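Local coordinates for protein, Family 18 Chitinase (Crocus vernus, PDB 3SIM) that probably hydrolyses chitin as a plant glycoside hydrolase of family 18, built on a TIM barrel, at residues V4-Y9 with S158-P163; S164-Y169 with I183-K188. All coordinates share one frame; numbering follows the deposited sequence.

Interaction 1: residues V4-Y9 with S158-P163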
# COMPACT_ATOMS: atom_id res chain seq x y z
N VAL A 4 8.98 1.12 1.29
CA VAL A 4 7.74 0.44 1.56
C VAL A 4 7.68 -0.98 0.92
O VAL A 4 7.80 -1.14 -0.24
CB VAL A 4 6.57 1.28 1.08
CG1 VAL A 4 5.31 0.67 1.48
CG2 VAL A 4 6.64 2.67 1.56
N GLU A 5 7.49 -1.96 1.76
CA GLU A 5 7.38 -3.37 1.42
C GLU A 5 6.00 -3.99 1.67
O GLU A 5 5.65 -4.25 2.78
CB GLU A 5 8.45 -4.18 2.15
CG GLU A 5 8.58 -5.63 1.78
CD GLU A 5 9.40 -5.90 0.46
OE1 GLU A 5 9.87 -4.99 -0.16
OE2 GLU A 5 9.55 -7.01 0.05
N TYR A 6 5.23 -4.24 0.62
CA TYR A 6 3.97 -4.98 0.78
C TYR A 6 4.23 -6.49 1.17
O TYR A 6 5.15 -7.04 0.71
CB TYR A 6 3.03 -4.82 -0.42
CG TYR A 6 2.43 -3.43 -0.54
CD1 TYR A 6 1.15 -3.16 -0.16
CD2 TYR A 6 3.20 -2.38 -0.94
CE1 TYR A 6 0.65 -1.86 -0.27
CE2 TYR A 6 2.73 -1.13 -1.03
CZ TYR A 6 1.46 -0.85 -0.70
OH TYR A 6 1.03 0.41 -0.81
N ILE A 7 3.43 -7.04 2.05
CA ILE A 7 3.60 -8.39 2.55
C ILE A 7 2.31 -9.06 3.05
O ILE A 7 1.44 -8.46 3.61
CB ILE A 7 4.73 -8.49 3.67
CG1 ILE A 7 5.02 -9.95 4.10
CG2 ILE A 7 4.35 -7.77 4.84
CD1 ILE A 7 6.22 -10.12 4.80
N GLY A 8 2.31 -10.37 2.87
CA GLY A 8 1.19 -11.25 3.04
C GLY A 8 0.23 -11.65 1.90
O GLY A 8 -0.70 -12.29 2.18
N TYR A 9 0.51 -11.22 0.68
CA TYR A 9 -0.17 -11.57 -0.53
C TYR A 9 0.83 -11.60 -1.71
O TYR A 9 1.66 -10.76 -1.79
CB TYR A 9 -1.31 -10.60 -0.79
CG TYR A 9 -2.31 -11.04 -1.82
CD1 TYR A 9 -3.40 -11.77 -1.48
CD2 TYR A 9 -2.14 -10.74 -3.12
CE1 TYR A 9 -4.26 -12.18 -2.39
CE2 TYR A 9 -2.99 -11.11 -4.05
CZ TYR A 9 -4.06 -11.84 -3.70
OH TYR A 9 -4.89 -12.19 -4.65
N SER A 158 -1.48 6.30 3.66
CA SER A 158 -1.13 6.27 2.26
C SER A 158 -2.28 5.77 1.34
O SER A 158 -3.15 5.08 1.75
CB SER A 158 0.07 5.35 2.02
OG SER A 158 -0.18 4.04 2.41
N ILE A 159 -2.18 6.11 0.08
CA ILE A 159 -3.07 5.62 -0.96
C ILE A 159 -2.28 4.94 -2.08
O ILE A 159 -1.18 5.30 -2.31
CB ILE A 159 -4.07 6.69 -1.50
CG1 ILE A 159 -3.35 7.90 -2.09
CG2 ILE A 159 -5.01 7.14 -0.47
CD1 ILE A 159 -4.23 8.94 -2.67
N SER A 160 -2.86 3.98 -2.79
CA SER A 160 -2.16 3.29 -3.83
C SER A 160 -2.90 3.25 -5.18
O SER A 160 -3.22 2.24 -5.65
CB SER A 160 -1.69 1.89 -3.38
OG SER A 160 -1.16 1.82 -2.12
N PRO A 161 -3.11 4.40 -5.80
CA PRO A 161 -3.79 4.50 -7.08
C PRO A 161 -2.99 4.06 -8.34
O PRO A 161 -1.85 3.71 -8.29
CB PRO A 161 -4.17 5.99 -7.14
CG PRO A 161 -3.17 6.63 -6.51
CD PRO A 161 -2.61 5.71 -5.43
N PHE A 162 -3.68 4.08 -9.46
CA PHE A 162 -3.16 3.85 -10.80
C PHE A 162 -4.16 4.48 -11.80
O PHE A 162 -5.22 4.87 -11.40
CB PHE A 162 -2.85 2.37 -11.09
CG PHE A 162 -3.94 1.43 -10.71
CD1 PHE A 162 -4.09 0.94 -9.41
CD2 PHE A 162 -4.86 1.02 -11.64
CE1 PHE A 162 -5.12 0.10 -9.10
CE2 PHE A 162 -5.87 0.19 -11.29
CZ PHE A 162 -5.99 -0.26 -10.04
N PRO A 163 -3.80 4.58 -13.07
CA PRO A 163 -4.51 5.48 -13.95
C PRO A 163 -6.00 5.12 -14.04
O PRO A 163 -6.75 5.98 -13.90
CB PRO A 163 -3.84 5.27 -15.26
CG PRO A 163 -2.45 5.06 -14.92
CD PRO A 163 -2.51 4.21 -13.65

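Interaction 2: residues S164-Y169 with I183-K188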
# COMPACT_ATOMS: atom_id res chain seq x y z
N SER A 164 -6.35 3.86 -14.16
CA SER A 164 -7.77 3.51 -14.28
C SER A 164 -8.66 3.83 -13.07
O SER A 164 -9.80 3.93 -13.23
CB SER A 164 -8.01 2.11 -14.79
OG SER A 164 -7.46 1.22 -13.93
N VAL A 165 -8.07 3.97 -11.90
CA VAL A 165 -8.76 4.41 -10.72
C VAL A 165 -8.51 5.86 -10.26
O VAL A 165 -8.94 6.24 -9.24
CB VAL A 165 -8.60 3.41 -9.54
CG1 VAL A 165 -9.19 2.08 -9.91
CG2 VAL A 165 -7.19 3.33 -9.08
N ASP A 166 -7.87 6.65 -11.07
CA ASP A 166 -7.49 7.98 -10.70
C ASP A 166 -8.69 8.88 -10.32
O ASP A 166 -8.53 9.69 -9.50
CB ASP A 166 -6.64 8.66 -11.77
CG ASP A 166 -5.15 8.41 -11.60
OD1 ASP A 166 -4.66 8.15 -10.53
OD2 ASP A 166 -4.55 8.48 -12.58
N GLU A 167 -9.84 8.69 -10.93
CA GLU A 167 -11.00 9.52 -10.69
C GLU A 167 -11.46 9.46 -9.22
O GLU A 167 -11.68 10.45 -8.62
CB GLU A 167 -12.15 9.22 -11.68
CG GLU A 167 -13.36 10.10 -11.47
CD GLU A 167 -14.51 9.92 -12.47
OE1 GLU A 167 -14.61 8.90 -13.10
OE2 GLU A 167 -15.31 10.83 -12.58
N TYR A 168 -11.51 8.24 -8.70
CA TYR A 168 -11.84 7.91 -7.32
C TYR A 168 -10.85 8.39 -6.26
O TYR A 168 -11.21 9.06 -5.37
CB TYR A 168 -12.08 6.40 -7.20
CG TYR A 168 -13.09 5.89 -8.19
CD1 TYR A 168 -14.42 6.06 -7.98
CD2 TYR A 168 -12.69 5.32 -9.37
CE1 TYR A 168 -15.32 5.67 -8.88
CE2 TYR A 168 -13.61 4.88 -10.29
CZ TYR A 168 -14.93 5.07 -10.04
OH TYR A 168 -15.86 4.63 -10.92
N TYR A 169 -9.59 8.11 -6.50
CA TYR A 169 -8.48 8.61 -5.70
C TYR A 169 -8.26 10.13 -5.70
O TYR A 169 -7.91 10.69 -4.72
CB TYR A 169 -7.21 7.77 -5.90
CG TYR A 169 -7.37 6.38 -5.31
CD1 TYR A 169 -7.19 6.20 -3.96
CD2 TYR A 169 -7.78 5.28 -6.07
CE1 TYR A 169 -7.38 5.02 -3.38
CE2 TYR A 169 -7.96 4.05 -5.48
CZ TYR A 169 -7.77 3.93 -4.12
OH TYR A 169 -7.93 2.79 -3.48
N ILE A 183 1.83 8.74 -1.43
CA ILE A 183 1.11 8.09 -2.48
C ILE A 183 1.98 7.04 -3.14
O ILE A 183 2.91 7.33 -3.81
CB ILE A 183 0.57 9.11 -3.48
CG1 ILE A 183 -0.18 10.21 -2.77
CG2 ILE A 183 -0.33 8.44 -4.53
CD1 ILE A 183 -0.52 11.26 -3.62
N ASN A 184 1.64 5.80 -2.89
CA ASN A 184 2.30 4.68 -3.44
C ASN A 184 1.72 4.30 -4.82
O ASN A 184 1.00 3.35 -4.93
CB ASN A 184 2.37 3.51 -2.47
CG ASN A 184 2.90 3.90 -1.08
OD1 ASN A 184 3.79 4.69 -0.90
ND2 ASN A 184 2.35 3.25 -0.12
N TYR A 185 2.08 5.08 -5.83
CA TYR A 185 1.51 4.95 -7.16
C TYR A 185 2.00 3.65 -7.75
O TYR A 185 3.09 3.31 -7.58
CB TYR A 185 1.82 6.13 -8.09
CG TYR A 185 0.82 6.41 -9.15
CD1 TYR A 185 1.01 5.98 -10.45
CD2 TYR A 185 -0.32 7.12 -8.88
CE1 TYR A 185 0.11 6.27 -11.45
CE2 TYR A 185 -1.23 7.39 -9.82
CZ TYR A 185 -1.04 6.95 -11.13
OH TYR A 185 -1.97 7.18 -12.06
N GLN A 186 1.09 2.93 -8.34
CA GLN A 186 1.28 1.59 -8.86
C GLN A 186 1.77 1.65 -10.36
O GLN A 186 1.02 1.46 -11.29
CB GLN A 186 0.05 0.70 -8.58
CG GLN A 186 -0.35 0.43 -7.13
CD GLN A 186 -1.33 -0.76 -6.98
OE1 GLN A 186 -2.36 -0.65 -6.38
NE2 GLN A 186 -0.96 -1.86 -7.56
N PHE A 187 3.03 1.94 -10.53
CA PHE A 187 3.65 2.05 -11.83
C PHE A 187 3.63 0.70 -12.61
O PHE A 187 3.68 0.69 -13.78
CB PHE A 187 5.01 2.77 -11.81
CG PHE A 187 4.94 4.25 -11.51
CD1 PHE A 187 4.75 5.18 -12.49
CD2 PHE A 187 5.05 4.70 -10.23
CE1 PHE A 187 4.67 6.50 -12.18
CE2 PHE A 187 4.98 6.00 -9.95
CZ PHE A 187 4.77 6.91 -10.91
N LYS A 188 3.48 -0.40 -11.91
CA LYS A 188 3.39 -1.68 -12.58
C LYS A 188 2.13 -1.81 -13.48
O LYS A 188 2.06 -2.63 -14.30
CB LYS A 188 3.61 -2.88 -11.64
CG LYS A 188 2.80 -2.93 -10.42
CD LYS A 188 3.39 -2.06 -9.30
CE LYS A 188 2.63 -2.17 -8.02
NZ LYS A 188 1.69 -3.11 -8.16

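Interaction 1: residues V4-Y9 with S158-P163
With chi1 at -69°, the CG of Tyr6 lies anti to its carbonyl carbon and the ring is sent inward from strand 2-7, while Ser160, at chi1 -42°, turns OG to meet it. The two residues come from opposite walls of a TIM barrel. Strands 2-7 and 156-159 are first and fifth of the eight parallel strands, so no backbone pairing links them and the CA atoms of Tyr6 and Ser160 stay 11.3 Å apart. A tyrosine suits such a gap because its ring carries a hydroxyl far into the core, where a short serine just past the end of strand 156-159 is enough to bring its hydroxyl close. Tyr6 OH comes within 2.9 Å of Ser160 OG, which sits obliquely to the ring.

Both hydroxyls are buried, and both have further polar partners. Asn184 hydrogen-bonds to Tyr6 OH, and OD2 of Asp123, an aspartate of the DxxDxDxE signature of family 18, makes a weak hydrogen bond with the same phenol oxygen. The ring itself stacks with Trp253. The cluster thus meets the signature strand inside the barrel, and Tyr6 and Ser160 probably help to position that acidic motif. Small hydroxyl residues fit beside it: the side chains of Ser158 and Ser160 both hydrogen-bond to one and the same oxygen, OD1 of Asp123.

Interaction 2: residues S164-Y169 with I183-K188
Asp166, the first residue of helix 166-175 after the N-cap Val165, lies across from Tyr185, just beyond strand 182-184, with their CA atoms 10.1 Å apart. The contact lies within a beta-alpha-beta unit of the barrel, where the helix start and the loop after the next strand meet on the C-terminal side of the sheet. The long tyrosine side chain spans most of the distance, and the short aspartate the rest. The CG of Tyr185 stands anti to the backbone N (chi1 -152°), which carries the phenol out to the helix. There Tyr185 OH donates a hydrogen bond to Asp166 OD2 at 2.9 Å, arriving on the syn side of the carboxylate and 15° out of its plane. Although the side chains cross at about a right angle, the carboxylate and ring planes are only 30° apart. Asp166 OD1 accordingly lies at the ring edge, 3.6 Å from Tyr185 CE2. The tyrosine also rests on Phe187, with Tyr185 CD1 over the centre of that ring, 3.9 Å above its plane.

Lys209 forms a salt bridge with Asp166 OD2 and also hydrogen-bonds to Tyr185 OH, while Tyr210 OH is bound to OD1. Without the carboxylate, as with an alanine here, Lys209 would probably lose the mate for its charge and the hydroxyls of Tyr185 and Tyr210 a shared partner. The short acidic side chain suits both the helix start, whose dipole is compatible with a negative charge, and the polar groups gathered around it. With a lysine and two phenols directed at it, the carboxylate is likely to remain ionised despite its burial.

How the interactions relate
Both contacts are buried, but at different depths: the centre of interaction 1 lies about 2 Å from the centre of the chain, that of interaction 2 about 11 Å, between the barrel wall and its helical layer. The first spans strands on opposite sides of the barrel through neutral hydroxyls beside an acidic motif; the second joins consecutive elements of one beta-alpha-beta unit through a charged carboxylate. They meet along the backbone, since strands 156-159 and 182-184 are neighbours: Ile159 O lies 2.9 Å from Asn184 N, and Pro161 O lies 3.0 Å from Gln186 N, both probable hydrogen bonds. Residues 158-163 thus place a serine in the core and then lead on toward helix 166-175.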